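Local coordinates for protein putative mandelate racemase (Bordetella bronchiseptica, PDB 3OZY) that is of unconfirmed function but binds magnesium and, as an enolase-superfamily member, probably acts on acid sugars by abstracting a proton next to a carboxylate, at residues S51-Y56 and D277-G282; R137-Y142 and A326-D331; S144-D149 and D157-W162; L299-H304 and A320-P325; T311-L316 and Q354-P359. One frame throughout, in Å; residues are numbered along the deposited sequence. Where two conformers were deposited one is given.

Interaction 1 of 5, residues S51-Y56 and D277-G282; sequences SPSGPY and DASRAG
Packing is tightest between Ser53 and Ser279: Ser53 CB lies 3.3 Å from Ser279 OG, and the backbone oxygen of Ser51 comes within 3.2 Å of Ser279 CB. An Asx turn sets this end, Asp277 OD1 taking both the N-H and the hydroxyl of Ser279, and an internal water bridges Ser53 OG and Asp277 OD2. Beside it the Arg280 chain bends at chi3 (73°) and brings one face of its guanidinium to Tyr56 OH, which sits over its centre, 3.2 Å from Arg280 CZ, the planes 22° apart. NH1 of Arg280 donates in plane to Ser53 OG at 3.0 Å and weakly to Gly54 O. The looser side is at Pro55, partly exposed after a cis peptide bond, where a water links its O to Arg280 NH2 and Asn96 of the second subunit also packs. Arg280 NE donates to Glu254 O and Tyr56 OH pairs with Tyr257. The contact joins the N-terminal domain loop to the barrel, flanked by helices 58-73, 102-122 and 309-321.

Interaction 2 of 5, residues R137-Y142 and A326-D331; sequences RGVRAY and AMFEWD
Val139 CG1, anti to its backbone N (chi1 170°), forms the apolar centre, resting 3.5 Å from Phe328 CB and 3.8 Å from Ala326 CB. Further along, the Tyr142 ring takes the crowded position (chi1 74°) and lays its face over Glu329 CA, a CH-pi contact at 3.7 Å from the ring centroid. Met327, bent at chi2 and chi3, packs its CG 3.7 Å from Tyr142 CD2; its SD, 4.9 Å from the ring centroid and oblique to it, makes a Met-aromatic contact, and CE lies over the guanidinium of Arg140, whose NE bonds to Thr168 OG1. Three backbone bonds run the strands in parallel: Phe328 N to Arg140 O (2.9 Å), Tyr142 N to Phe328 O (2.8 Å) and Trp330 N to Tyr142 O (3.0 Å). At the polar edge Tyr142 OH and Glu329 OE2 both engage Lys171, and OE2 also takes Ser144 OG. This pairing of strands 139-146 and 328-331 closes the barrel, with helix 309-321 against Val139 and Phe328.

Interaction 3 of 5, residues S144-D149 and D157-W162; sequences SSIYWD and DELAGW. With ACY (acetic acid), chain I; ACY (acetic acid), chain H.
Strand 144-146 and helix 157-162 run roughly antiparallel, 147° between their directions, with the short axes 9.4 Å apart and a cis peptide bond between Ser144 and Ser145. Ile146 carries nearly all of the apolar contact. Its CG1 is anti to the carbonyl carbon, and the chain reaches out so that CD1 lies 3.8 Å from Leu159 CB on the helix flank. Glu158, extended from a CG anti to its backbone N (chi1 -174°), comes to meet it tip to tip, Ile146 CG1 touching Glu158 CD at 3.8 Å. The carboxylate is held on both oxygens. Trp162 NE1, one helical turn on, donates almost straight (169°) in its ring plane to the anti lone pair of Glu158 OE2 at 3.0 Å; a water carries OE2 on to Ser145 O, and a second links OE1 to Tyr147 N. The indole therefore fixes the rotation of the carboxylate. Beyond, Tyr147 OH donates to the acetic acid molecule of chain I at 2.5 Å, which Ser25, Lys30 and Lys173 also grip; Asp149 N donates to that of chain H. Both probably come from the crystallisation liquor. Strand, helix and strand 169-173 form a beta-alpha-beta unit of the barrel, with Ile146 and Leu159 filling the seam between sheet and helical layer, where Met188 of helix 178-192 joins them.

Interaction 4 of 5, residues L299-H304 and A320-P325; sequences LAWNPH and AASPHP
The His324 imidazole lies flat against a backbone: one ring face covers the peptide between Ala300 and Trp301, with Trp301 N about 3.3 Å above the centre of the ring. The same face receives Trp301 CB in a CH-pi contact, the carbon 3.9 Å from the ring centroid, while the edge turns CE1 to Leu299 O at 3.3 Å. A chi1 of -72°, CG anti to the carbonyl carbon, swings the ring into this place, and NE2 has a further partner in Ser291 O of helix 284-296. Upstream, an ST turn shapes the backbone: Ser322 OG accepts from His324 N at 3.1 Å and nearly straight (169°). The residues concerned form the return from helix 309-321 to strand 328-331, and they pack on strand 300-301, so that the contact closes a beta-alpha-beta crossover of the barrel at the side where the strands begin. Trp301, its CG anti to the backbone N, presents its indole edge to His324 CD2 and Ser322 OG. Pro303 CD covers one indole face, 3.6 Å above the plane over its centre, and the indole N-H is taken by Ala276 O. On the far side of the strand from this ring, Asn302 turns its amide back to the incoming chain, and ND2 donates to Pro325 O at 2.8 Å, in the amide plane and nearly along the C=O axis.

Interaction 5 of 5, residues T311-L316 and Q354-P359; sequences TVAANL and QPPQGP
Leu316 is the main point of contact. Its CG is anti to the backbone N (chi1 -173°) and carries CD2 to Pro355 CA and to Gln354 O, each at 3.7 Å, crossing the proline at about a right angle. One helical turn earlier, Ala313 CB faces Pro356 CG at 4.2 Å, so a single face of helix 309-321 takes both prolines in turn. Flanking the Pro355-Pro356 pair, Gln354 OE1 accepts from Lys133 and its backbone O is bonded by Tyr344 OH, whereas Gln357 NE2 only weakly reaches Pro355 O. On another side of the helix, Asn315 ND2 donates to Thr311 O at 2.8 Å and also to Asp277 OD1, with Asn315 OD1 taking Ala278 N, which ties the helix into the barrel rim. Phe328 packs on Leu316 from the strand side. With no hydrogen bond between the two segments and no N-H on either proline, the seam rests on mostly loose van der Waals packing of aliphatic carbons.

How the interactions relate
Interactions 1 and 2 line the barrel mouth, where magnesium is held by Asp201, Glu227 and Glu254; interaction 4 reaches it through His304 alone, its contact lying toward the other end of the barrel. Side chains of three contacts approach a bound magnesium: Glu329 about 5 Å, Ser145 about 7 Å and Arg280 about 8 Å. Asp277 OD2 meets His304 ND1 at 2.7 Å, joining interactions 1 and 4 in a pair that resembles the His-Asp dyad of mandelate racemase. Strand 139-146 carries interactions 2 and 3, with Glu329 OE2 and Ser144 OG 2.7 Å apart. Helix 309-321 links interactions 4 and 5. Interaction 3 lies farthest from interaction 5, with centres about 25 Å apart.

Interaction 1 of 5, residues S51-Y56 and D277-G282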
# COMPACT_ATOMS: atom_id res chain seq x y z
N SER A 51 5.10 7.20 -16.62
CA SER A 51 4.36 7.96 -15.62
C SER A 51 3.76 7.00 -14.61
O SER A 51 3.17 5.99 -15.02
CB SER A 51 3.22 8.75 -16.26
OG SER A 51 2.36 9.27 -15.26
N PRO A 52 3.88 7.30 -13.31
CA PRO A 52 3.26 6.52 -12.23
C PRO A 52 1.87 7.03 -11.83
O PRO A 52 1.44 6.80 -10.70
CB PRO A 52 4.23 6.74 -11.07
CG PRO A 52 4.66 8.18 -11.29
CD PRO A 52 4.84 8.29 -12.79
N SER A 53 1.21 7.74 -12.75
CA SER A 53 -0.16 8.19 -12.55
C SER A 53 -0.28 9.20 -11.40
O SER A 53 0.69 9.87 -11.02
CB SER A 53 -1.07 6.97 -12.33
OG SER A 53 -2.45 7.32 -12.33
N GLY A 54 -1.49 9.34 -10.88
CA GLY A 54 -1.80 10.30 -9.84
C GLY A 54 -3.29 10.27 -9.57
O GLY A 54 -4.02 9.58 -10.27
N PRO A 55 -3.76 11.02 -8.57
CA PRO A 55 -2.95 11.86 -7.69
C PRO A 55 -2.21 11.06 -6.63
O PRO A 55 -2.79 10.25 -5.90
CB PRO A 55 -3.99 12.78 -7.04
CG PRO A 55 -5.27 11.98 -7.07
CD PRO A 55 -5.21 11.14 -8.31
N TYR A 56 -0.90 11.28 -6.59
CA TYR A 56 -0.03 10.83 -5.50
C TYR A 56 0.95 11.98 -5.30
O TYR A 56 1.41 12.58 -6.29
CB TYR A 56 0.79 9.61 -5.90
CG TYR A 56 0.05 8.38 -6.39
CD1 TYR A 56 -0.63 7.55 -5.50
CD2 TYR A 56 0.11 8.00 -7.72
CE1 TYR A 56 -1.28 6.40 -5.94
CE2 TYR A 56 -0.53 6.86 -8.17
CZ TYR A 56 -1.22 6.06 -7.27
OH TYR A 56 -1.85 4.91 -7.72
N ASP A 277 -4.66 -0.44 -13.87
CA ASP A 277 -4.05 0.57 -14.72
C ASP A 277 -2.57 0.22 -14.84
O ASP A 277 -1.89 0.04 -13.83
CB ASP A 277 -4.26 1.93 -14.02
CG ASP A 277 -3.72 3.13 -14.79
OD1 ASP A 277 -2.80 3.00 -15.62
OD2 ASP A 277 -4.20 4.26 -14.51
N ALA A 278 -2.05 0.13 -16.06
CA ALA A 278 -0.62 -0.16 -16.23
C ALA A 278 0.29 0.79 -15.46
O ALA A 278 1.40 0.42 -15.08
CB ALA A 278 -0.26 -0.16 -17.71
N SER A 279 -0.18 2.03 -15.26
CA SER A 279 0.62 3.06 -14.58
C SER A 279 0.44 3.11 -13.06
O SER A 279 1.05 3.95 -12.40
CB SER A 279 0.34 4.44 -15.17
OG SER A 279 -0.98 4.87 -14.84
N ARG A 280 -0.40 2.23 -12.52
CA ARG A 280 -0.68 2.21 -11.08
C ARG A 280 -0.48 0.83 -10.44
O ARG A 280 0.09 0.73 -9.36
CB ARG A 280 -2.12 2.67 -10.78
CG ARG A 280 -2.45 4.06 -11.27
CD ARG A 280 -3.96 4.35 -11.22
NE ARG A 280 -4.50 4.56 -9.88
CZ ARG A 280 -4.49 5.73 -9.24
NH1 ARG A 280 -3.94 6.79 -9.82
NH2 ARG A 280 -5.04 5.85 -8.03
N ALA A 281 -0.96 -0.22 -11.12
CA ALA A 281 -1.11 -1.53 -10.49
C ALA A 281 0.15 -2.38 -10.57
O ALA A 281 0.16 -3.50 -10.04
CB ALA A 281 -2.29 -2.27 -11.13
N GLY A 282 1.19 -1.86 -11.21
CA GLY A 282 2.49 -2.52 -11.24
C GLY A 282 3.29 -2.31 -12.51
O GLY A 282 4.48 -2.63 -12.54
O HOH W 1 -3.57 6.92 -14.77
O HOH W 2 -4.71 8.26 -6.31

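Interaction 2 of 5, residues R137-Y142 and A326-D331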
# COMPACT_ATOMS: atom_id res chain seq x y z
N ARG A 137 -9.17 -2.38 -36.16
CA ARG A 137 -9.85 -1.19 -36.69
C ARG A 137 -9.78 -0.00 -35.73
O ARG A 137 -10.12 1.13 -36.10
CB ARG A 137 -11.32 -1.50 -36.99
CG ARG A 137 -11.54 -2.65 -37.95
CD ARG A 137 -11.12 -2.29 -39.36
NE ARG A 137 -11.38 -3.38 -40.30
CZ ARG A 137 -10.52 -4.36 -40.56
NH1 ARG A 137 -9.34 -4.38 -39.96
NH2 ARG A 137 -10.85 -5.32 -41.42
N GLY A 138 -9.36 -0.25 -34.49
CA GLY A 138 -9.33 0.78 -33.47
C GLY A 138 -10.05 0.35 -32.21
O GLY A 138 -10.71 -0.69 -32.18
N VAL A 139 -9.92 1.18 -31.18
CA VAL A 139 -10.37 0.87 -29.83
C VAL A 139 -11.50 1.81 -29.40
O VAL A 139 -11.33 3.03 -29.39
CB VAL A 139 -9.18 1.01 -28.85
CG1 VAL A 139 -9.63 0.92 -27.40
CG2 VAL A 139 -8.12 -0.05 -29.16
N ARG A 140 -12.65 1.24 -29.05
CA ARG A 140 -13.78 2.06 -28.61
C ARG A 140 -13.48 2.78 -27.29
O ARG A 140 -13.11 2.14 -26.30
CB ARG A 140 -15.04 1.21 -28.46
CG ARG A 140 -16.25 2.02 -28.06
CD ARG A 140 -17.31 1.14 -27.47
NE ARG A 140 -18.62 1.79 -27.50
CZ ARG A 140 -19.74 1.19 -27.16
NH1 ARG A 140 -19.71 -0.08 -26.76
NH2 ARG A 140 -20.90 1.84 -27.22
N ALA A 141 -13.63 4.10 -27.30
CA ALA A 141 -13.33 4.94 -26.14
C ALA A 141 -14.59 5.44 -25.45
O ALA A 141 -15.68 5.48 -26.05
CB ALA A 141 -12.46 6.12 -26.54
N TYR A 142 -14.45 5.83 -24.19
CA TYR A 142 -15.52 6.51 -23.50
C TYR A 142 -15.02 7.81 -22.91
O TYR A 142 -13.85 7.92 -22.52
CB TYR A 142 -16.17 5.63 -22.43
CG TYR A 142 -15.39 5.37 -21.14
CD1 TYR A 142 -15.45 6.27 -20.07
CD2 TYR A 142 -14.68 4.19 -20.95
CE1 TYR A 142 -14.80 6.01 -18.87
CE2 TYR A 142 -14.01 3.93 -19.76
CZ TYR A 142 -14.08 4.84 -18.72
OH TYR A 142 -13.44 4.60 -17.51
N ALA A 326 -13.54 -3.57 -25.93
CA ALA A 326 -12.95 -2.26 -25.67
C ALA A 326 -13.93 -1.32 -24.98
O ALA A 326 -15.07 -1.17 -25.42
CB ALA A 326 -12.46 -1.64 -26.97
N MET A 327 -13.48 -0.69 -23.90
CA MET A 327 -14.24 0.37 -23.25
C MET A 327 -13.18 1.27 -22.63
O MET A 327 -12.92 1.24 -21.42
CB MET A 327 -15.20 -0.20 -22.20
CG MET A 327 -16.15 0.83 -21.57
SD MET A 327 -17.10 1.82 -22.74
CE MET A 327 -18.29 0.60 -23.30
N PHE A 328 -12.53 2.04 -23.50
CA PHE A 328 -11.25 2.65 -23.19
C PHE A 328 -11.39 4.05 -22.61
O PHE A 328 -11.90 4.95 -23.28
CB PHE A 328 -10.35 2.70 -24.42
CG PHE A 328 -8.98 3.21 -24.12
CD1 PHE A 328 -8.08 2.39 -23.47
CD2 PHE A 328 -8.61 4.51 -24.42
CE1 PHE A 328 -6.81 2.84 -23.14
CE2 PHE A 328 -7.34 4.96 -24.10
CZ PHE A 328 -6.44 4.13 -23.46
N GLU A 329 -10.93 4.23 -21.38
CA GLU A 329 -11.09 5.50 -20.67
C GLU A 329 -10.30 6.64 -21.31
O GLU A 329 -9.08 6.54 -21.48
CB GLU A 329 -10.70 5.35 -19.20
CG GLU A 329 -10.92 6.62 -18.40
CD GLU A 329 -10.79 6.43 -16.91
OE1 GLU A 329 -9.96 5.60 -16.45
OE2 GLU A 329 -11.50 7.14 -16.16
N TRP A 330 -10.99 7.73 -21.64
CA TRP A 330 -10.34 8.92 -22.18
C TRP A 330 -10.76 10.18 -21.41
O TRP A 330 -11.89 10.64 -21.54
CB TRP A 330 -10.62 9.09 -23.68
CG TRP A 330 -9.65 10.06 -24.28
CD1 TRP A 330 -9.66 11.42 -24.14
CD2 TRP A 330 -8.49 9.74 -25.06
NE1 TRP A 330 -8.57 11.97 -24.79
CE2 TRP A 330 -7.84 10.96 -25.37
CE3 TRP A 330 -7.94 8.55 -25.54
CZ2 TRP A 330 -6.67 11.02 -26.12
CZ3 TRP A 330 -6.78 8.61 -26.30
CH2 TRP A 330 -6.15 9.83 -26.57
N ASP A 331 -9.82 10.72 -20.64
CA ASP A 331 -10.01 11.94 -19.85
C ASP A 331 -10.38 13.11 -20.75
O ASP A 331 -9.57 13.54 -21.58
CB ASP A 331 -8.66 12.22 -19.15
CG ASP A 331 -8.67 13.45 -18.24
OD1 ASP A 331 -9.64 14.23 -18.20
OD2 ASP A 331 -7.64 13.62 -17.54

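Interaction 3 of 5, residues S144-D149 and D157-W162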
# COMPACT_ATOMS: atom_id res chain seq x y z
N SER A 144 -14.47 10.36 -20.17
CA SER A 144 -14.31 10.28 -18.72
C SER A 144 -14.04 11.68 -18.16
O SER A 144 -12.98 12.24 -18.46
CB SER A 144 -13.13 9.35 -18.42
OG SER A 144 -12.96 9.18 -17.03
N SER A 145 -14.94 12.29 -17.39
CA SER A 145 -16.29 11.84 -17.05
C SER A 145 -17.14 13.09 -16.88
O SER A 145 -16.62 14.21 -16.89
CB SER A 145 -16.31 11.11 -15.70
OG SER A 145 -15.64 9.86 -15.76
N ILE A 146 -18.44 12.89 -16.71
CA ILE A 146 -19.39 13.91 -16.28
C ILE A 146 -19.36 13.88 -14.76
O ILE A 146 -19.61 12.82 -14.15
CB ILE A 146 -20.79 13.59 -16.82
CG1 ILE A 146 -20.76 13.59 -18.35
CG2 ILE A 146 -21.82 14.59 -16.28
CD1 ILE A 146 -21.99 12.99 -19.01
N TYR A 147 -19.01 14.99 -14.13
CA TYR A 147 -18.74 15.02 -12.69
C TYR A 147 -19.94 15.46 -11.85
O TYR A 147 -21.05 15.62 -12.37
CB TYR A 147 -17.47 15.85 -12.39
CG TYR A 147 -16.19 15.06 -12.59
CD1 TYR A 147 -15.74 14.72 -13.86
CD2 TYR A 147 -15.44 14.62 -11.50
CE1 TYR A 147 -14.58 13.98 -14.05
CE2 TYR A 147 -14.28 13.87 -11.68
CZ TYR A 147 -13.85 13.56 -12.96
OH TYR A 147 -12.70 12.82 -13.15
N TRP A 148 -19.73 15.62 -10.55
CA TRP A 148 -20.76 16.09 -9.64
C TRP A 148 -21.16 17.54 -9.96
O TRP A 148 -20.61 18.15 -10.88
CB TRP A 148 -20.25 16.04 -8.20
CG TRP A 148 -20.04 14.66 -7.63
CD1 TRP A 148 -20.35 13.46 -8.21
CD2 TRP A 148 -19.50 14.36 -6.35
NE1 TRP A 148 -20.01 12.42 -7.35
CE2 TRP A 148 -19.49 12.96 -6.20
CE3 TRP A 148 -19.01 15.16 -5.31
CZ2 TRP A 148 -19.02 12.33 -5.05
CZ3 TRP A 148 -18.54 14.54 -4.17
CH2 TRP A 148 -18.55 13.14 -4.04
N ASP A 149 -22.11 18.07 -9.20
CA ASP A 149 -22.49 19.48 -9.28
C ASP A 149 -23.28 19.86 -10.53
O ASP A 149 -23.24 21.02 -10.97
CB ASP A 149 -21.26 20.38 -9.13
CG ASP A 149 -20.47 20.07 -7.87
OD1 ASP A 149 -21.01 20.23 -6.76
OD2 ASP A 149 -19.30 19.64 -7.98
N ASP A 157 -27.17 17.33 -21.12
CA ASP A 157 -26.53 18.22 -22.09
C ASP A 157 -25.06 17.83 -22.27
O ASP A 157 -24.56 17.76 -23.39
CB ASP A 157 -26.58 19.68 -21.62
CG ASP A 157 -27.95 20.32 -21.82
OD1 ASP A 157 -28.80 19.77 -22.56
OD2 ASP A 157 -28.16 21.40 -21.23
N GLU A 158 -24.36 17.60 -21.16
CA GLU A 158 -22.95 17.27 -21.28
C GLU A 158 -22.76 15.93 -22.00
O GLU A 158 -21.88 15.81 -22.86
CB GLU A 158 -22.23 17.28 -19.93
CG GLU A 158 -20.75 17.07 -20.15
CD GLU A 158 -19.88 17.27 -18.93
OE1 GLU A 158 -20.37 17.73 -17.87
OE2 GLU A 158 -18.67 16.95 -19.06
N LEU A 159 -23.59 14.94 -21.67
CA LEU A 159 -23.50 13.66 -22.36
C LEU A 159 -23.73 13.82 -23.86
O LEU A 159 -22.96 13.31 -24.68
CB LEU A 159 -24.51 12.66 -21.80
CG LEU A 159 -24.53 11.30 -22.49
CD1 LEU A 159 -23.16 10.63 -22.41
CD2 LEU A 159 -25.61 10.40 -21.89
N ALA A 160 -24.79 14.54 -24.22
CA ALA A 160 -25.08 14.78 -25.63
C ALA A 160 -23.92 15.47 -26.33
O ALA A 160 -23.61 15.15 -27.48
CB ALA A 160 -26.37 15.59 -25.78
N GLY A 161 -23.26 16.39 -25.64
CA GLY A 161 -22.08 17.05 -26.17
C GLY A 161 -20.94 16.09 -26.49
O GLY A 161 -20.32 16.17 -27.55
N TRP A 162 -20.63 15.17 -25.57
CA TRP A 162 -19.56 14.20 -25.83
C TRP A 162 -19.92 13.23 -26.95
O TRP A 162 -19.07 12.85 -27.76
CB TRP A 162 -19.14 13.46 -24.54
CG TRP A 162 -18.52 14.39 -23.55
CD1 TRP A 162 -18.96 14.66 -22.29
CD2 TRP A 162 -17.39 15.24 -23.78
NE1 TRP A 162 -18.16 15.61 -21.70
CE2 TRP A 162 -17.19 15.99 -22.60
CE3 TRP A 162 -16.52 15.44 -24.86
CZ2 TRP A 162 -16.16 16.92 -22.47
CZ3 TRP A 162 -15.49 16.37 -24.72
CH2 TRP A 162 -15.32 17.09 -23.54
C ACY I . -11.43 11.17 -10.22
O ACY I . -12.51 10.74 -9.78
OXT ACY I . -11.33 11.91 -11.22
CH3 ACY I . -10.16 10.81 -9.50
C ACY H . -24.13 15.79 -6.98
O ACY H . -23.78 15.18 -5.94
OXT ACY H . -23.88 17.00 -7.18
CH3 ACY H . -24.90 15.04 -8.03
O HOH W 3 -16.68 16.98 -17.21
O HOH W 4 -18.81 17.53 -15.57

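Interaction 4 of 5, residues L299-H304 and A320-P325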
# COMPACT_ATOMS: atom_id res chain seq x y z
N LEU A 299 -13.80 -13.04 -17.36
CA LEU A 299 -14.10 -11.68 -16.95
C LEU A 299 -13.40 -10.71 -17.91
O LEU A 299 -12.66 -11.13 -18.79
CB LEU A 299 -13.61 -11.45 -15.52
CG LEU A 299 -14.16 -12.45 -14.49
CD1 LEU A 299 -13.48 -12.22 -13.14
CD2 LEU A 299 -15.67 -12.37 -14.37
N ALA A 300 -13.62 -9.41 -17.71
CA ALA A 300 -13.07 -8.41 -18.60
C ALA A 300 -11.98 -7.60 -17.90
O ALA A 300 -12.03 -7.42 -16.69
CB ALA A 300 -14.18 -7.47 -19.08
N TRP A 301 -11.00 -7.14 -18.68
CA TRP A 301 -10.04 -6.13 -18.22
C TRP A 301 -10.25 -4.89 -19.07
O TRP A 301 -10.11 -4.95 -20.30
CB TRP A 301 -8.60 -6.62 -18.35
CG TRP A 301 -7.58 -5.56 -18.06
CD1 TRP A 301 -7.30 -5.00 -16.84
CD2 TRP A 301 -6.72 -4.91 -19.01
NE1 TRP A 301 -6.30 -4.05 -16.97
CE2 TRP A 301 -5.93 -3.98 -18.29
CE3 TRP A 301 -6.53 -5.03 -20.38
CZ2 TRP A 301 -4.98 -3.17 -18.92
CZ3 TRP A 301 -5.58 -4.23 -21.00
CH2 TRP A 301 -4.82 -3.32 -20.26
N ASN A 302 -10.61 -3.79 -18.41
CA ASN A 302 -10.79 -2.48 -19.04
C ASN A 302 -10.11 -1.50 -18.09
O ASN A 302 -10.66 -1.17 -17.05
CB ASN A 302 -12.28 -2.12 -19.17
CG ASN A 302 -13.05 -3.08 -20.05
OD1 ASN A 302 -13.84 -3.89 -19.56
ND2 ASN A 302 -12.83 -2.99 -21.35
N PRO A 303 -8.88 -1.07 -18.43
CA PRO A 303 -8.08 -0.33 -17.45
C PRO A 303 -8.62 1.07 -17.15
O PRO A 303 -9.20 1.73 -18.01
CB PRO A 303 -6.71 -0.19 -18.13
CG PRO A 303 -7.03 -0.28 -19.58
CD PRO A 303 -8.11 -1.33 -19.66
N HIS A 304 -8.40 1.50 -15.92
CA HIS A 304 -8.37 2.92 -15.60
C HIS A 304 -7.13 3.50 -16.31
O HIS A 304 -6.09 2.85 -16.38
CB HIS A 304 -8.25 3.06 -14.08
CG HIS A 304 -7.93 4.44 -13.61
ND1 HIS A 304 -6.65 4.94 -13.57
CD2 HIS A 304 -8.73 5.41 -13.12
CE1 HIS A 304 -6.68 6.18 -13.09
NE2 HIS A 304 -7.93 6.48 -12.81
N ALA A 320 -5.22 -2.24 -27.19
CA ALA A 320 -5.28 -2.52 -28.62
C ALA A 320 -4.90 -3.98 -28.93
O ALA A 320 -5.43 -4.58 -29.87
CB ALA A 320 -4.37 -1.56 -29.38
N ALA A 321 -3.99 -4.52 -28.13
CA ALA A 321 -3.48 -5.88 -28.32
C ALA A 321 -4.34 -6.96 -27.67
O ALA A 321 -4.15 -8.15 -27.94
CB ALA A 321 -2.04 -5.97 -27.80
N SER A 322 -5.28 -6.54 -26.84
CA SER A 322 -6.07 -7.47 -26.03
C SER A 322 -7.44 -7.81 -26.62
O SER A 322 -8.14 -6.92 -27.12
CB SER A 322 -6.27 -6.91 -24.62
OG SER A 322 -7.25 -7.65 -23.93
N PRO A 323 -7.84 -9.09 -26.56
CA PRO A 323 -9.16 -9.49 -27.05
C PRO A 323 -10.33 -9.05 -26.16
O PRO A 323 -11.48 -9.27 -26.51
CB PRO A 323 -9.07 -11.03 -27.04
CG PRO A 323 -8.10 -11.32 -25.98
CD PRO A 323 -7.04 -10.25 -26.13
N HIS A 324 -10.06 -8.42 -25.02
CA HIS A 324 -11.16 -7.93 -24.20
C HIS A 324 -11.99 -6.91 -24.96
O HIS A 324 -11.45 -6.14 -25.74
CB HIS A 324 -10.64 -7.29 -22.92
CG HIS A 324 -10.09 -8.27 -21.94
ND1 HIS A 324 -10.88 -9.20 -21.30
CD2 HIS A 324 -8.82 -8.49 -21.51
CE1 HIS A 324 -10.13 -9.94 -20.51
NE2 HIS A 324 -8.87 -9.54 -20.62
N PRO A 325 -13.32 -6.88 -24.70
CA PRO A 325 -14.15 -5.85 -25.34
C PRO A 325 -13.61 -4.48 -24.96
O PRO A 325 -13.26 -4.24 -23.81
CB PRO A 325 -15.52 -6.04 -24.69
CG PRO A 325 -15.48 -7.37 -24.01
CD PRO A 325 -14.05 -7.64 -23.67

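Interaction 5 of 5, residues T311-L316 and Q354-P359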
# COMPACT_ATOMS: atom_id res chain seq x y z
N THR A 311 -0.01 7.83 -19.28
CA THR A 311 -0.79 6.74 -18.70
C THR A 311 -1.84 6.25 -19.70
O THR A 311 -2.12 5.06 -19.80
CB THR A 311 -1.41 7.09 -17.31
OG1 THR A 311 -2.41 8.11 -17.43
CG2 THR A 311 -0.35 7.58 -16.35
N VAL A 312 -2.43 7.18 -20.44
CA VAL A 312 -3.35 6.81 -21.51
C VAL A 312 -2.66 5.96 -22.58
O VAL A 312 -3.14 4.86 -22.91
CB VAL A 312 -4.01 8.07 -22.11
CG1 VAL A 312 -4.73 7.75 -23.43
CG2 VAL A 312 -4.97 8.67 -21.10
N ALA A 313 -1.55 6.44 -23.13
CA ALA A 313 -0.86 5.71 -24.18
C ALA A 313 -0.40 4.33 -23.74
O ALA A 313 -0.54 3.37 -24.49
CB ALA A 313 0.32 6.51 -24.73
N ALA A 314 0.16 4.23 -22.53
CA ALA A 314 0.68 2.94 -22.05
C ALA A 314 -0.44 1.91 -22.03
O ALA A 314 -0.28 0.79 -22.52
CB ALA A 314 1.30 3.09 -20.67
N ASN A 315 -1.58 2.28 -21.44
CA ASN A 315 -2.72 1.37 -21.43
C ASN A 315 -3.26 1.08 -22.83
O ASN A 315 -3.67 -0.04 -23.12
CB ASN A 315 -3.84 1.90 -20.53
CG ASN A 315 -3.51 1.74 -19.07
OD1 ASN A 315 -3.49 0.63 -18.55
ND2 ASN A 315 -3.24 2.86 -18.39
N LEU A 316 -3.26 2.08 -23.71
CA LEU A 316 -3.83 1.89 -25.04
C LEU A 316 -3.07 0.85 -25.86
O LEU A 316 -3.69 0.09 -26.61
CB LEU A 316 -3.90 3.23 -25.77
CG LEU A 316 -4.64 3.19 -27.10
CD1 LEU A 316 -6.02 2.55 -26.95
CD2 LEU A 316 -4.74 4.61 -27.65
N GLN A 354 -6.89 5.04 -32.15
CA GLN A 354 -5.81 4.13 -32.52
C GLN A 354 -4.61 4.39 -31.63
O GLN A 354 -4.36 5.53 -31.24
CB GLN A 354 -5.41 4.33 -33.99
CG GLN A 354 -6.47 3.90 -35.01
CD GLN A 354 -6.58 2.39 -35.16
OE1 GLN A 354 -5.86 1.62 -34.52
NE2 GLN A 354 -7.49 1.95 -36.03
N PRO A 355 -3.86 3.33 -31.30
CA PRO A 355 -2.66 3.55 -30.49
C PRO A 355 -1.63 4.38 -31.27
O PRO A 355 -1.67 4.38 -32.50
CB PRO A 355 -2.13 2.13 -30.25
CG PRO A 355 -2.71 1.31 -31.35
CD PRO A 355 -4.06 1.91 -31.62
N PRO A 356 -0.73 5.07 -30.56
CA PRO A 356 0.37 5.79 -31.22
C PRO A 356 1.19 4.82 -32.07
O PRO A 356 1.34 3.65 -31.70
CB PRO A 356 1.20 6.31 -30.05
CG PRO A 356 0.25 6.34 -28.88
CD PRO A 356 -0.65 5.16 -29.09
N GLN A 357 1.72 5.30 -33.19
CA GLN A 357 2.34 4.42 -34.16
C GLN A 357 3.87 4.41 -34.17
O GLN A 357 4.49 3.59 -34.84
CB GLN A 357 1.80 4.71 -35.56
CG GLN A 357 0.32 4.35 -35.71
CD GLN A 357 0.05 2.90 -35.35
OE1 GLN A 357 0.85 2.02 -35.67
NE2 GLN A 357 -1.07 2.65 -34.67
N GLY A 358 4.48 5.33 -33.43
CA GLY A 358 5.93 5.39 -33.37
C GLY A 358 6.53 4.30 -32.48
O GLY A 358 5.82 3.45 -31.95
N PRO A 359 7.86 4.32 -32.33
CA PRO A 359 8.54 3.33 -31.48
C PRO A 359 8.23 3.52 -30.00
O PRO A 359 8.01 4.64 -29.55
CB PRO A 359 10.02 3.59 -31.73
CG PRO A 359 10.08 4.43 -32.97
CD PRO A 359 8.81 5.21 -33.01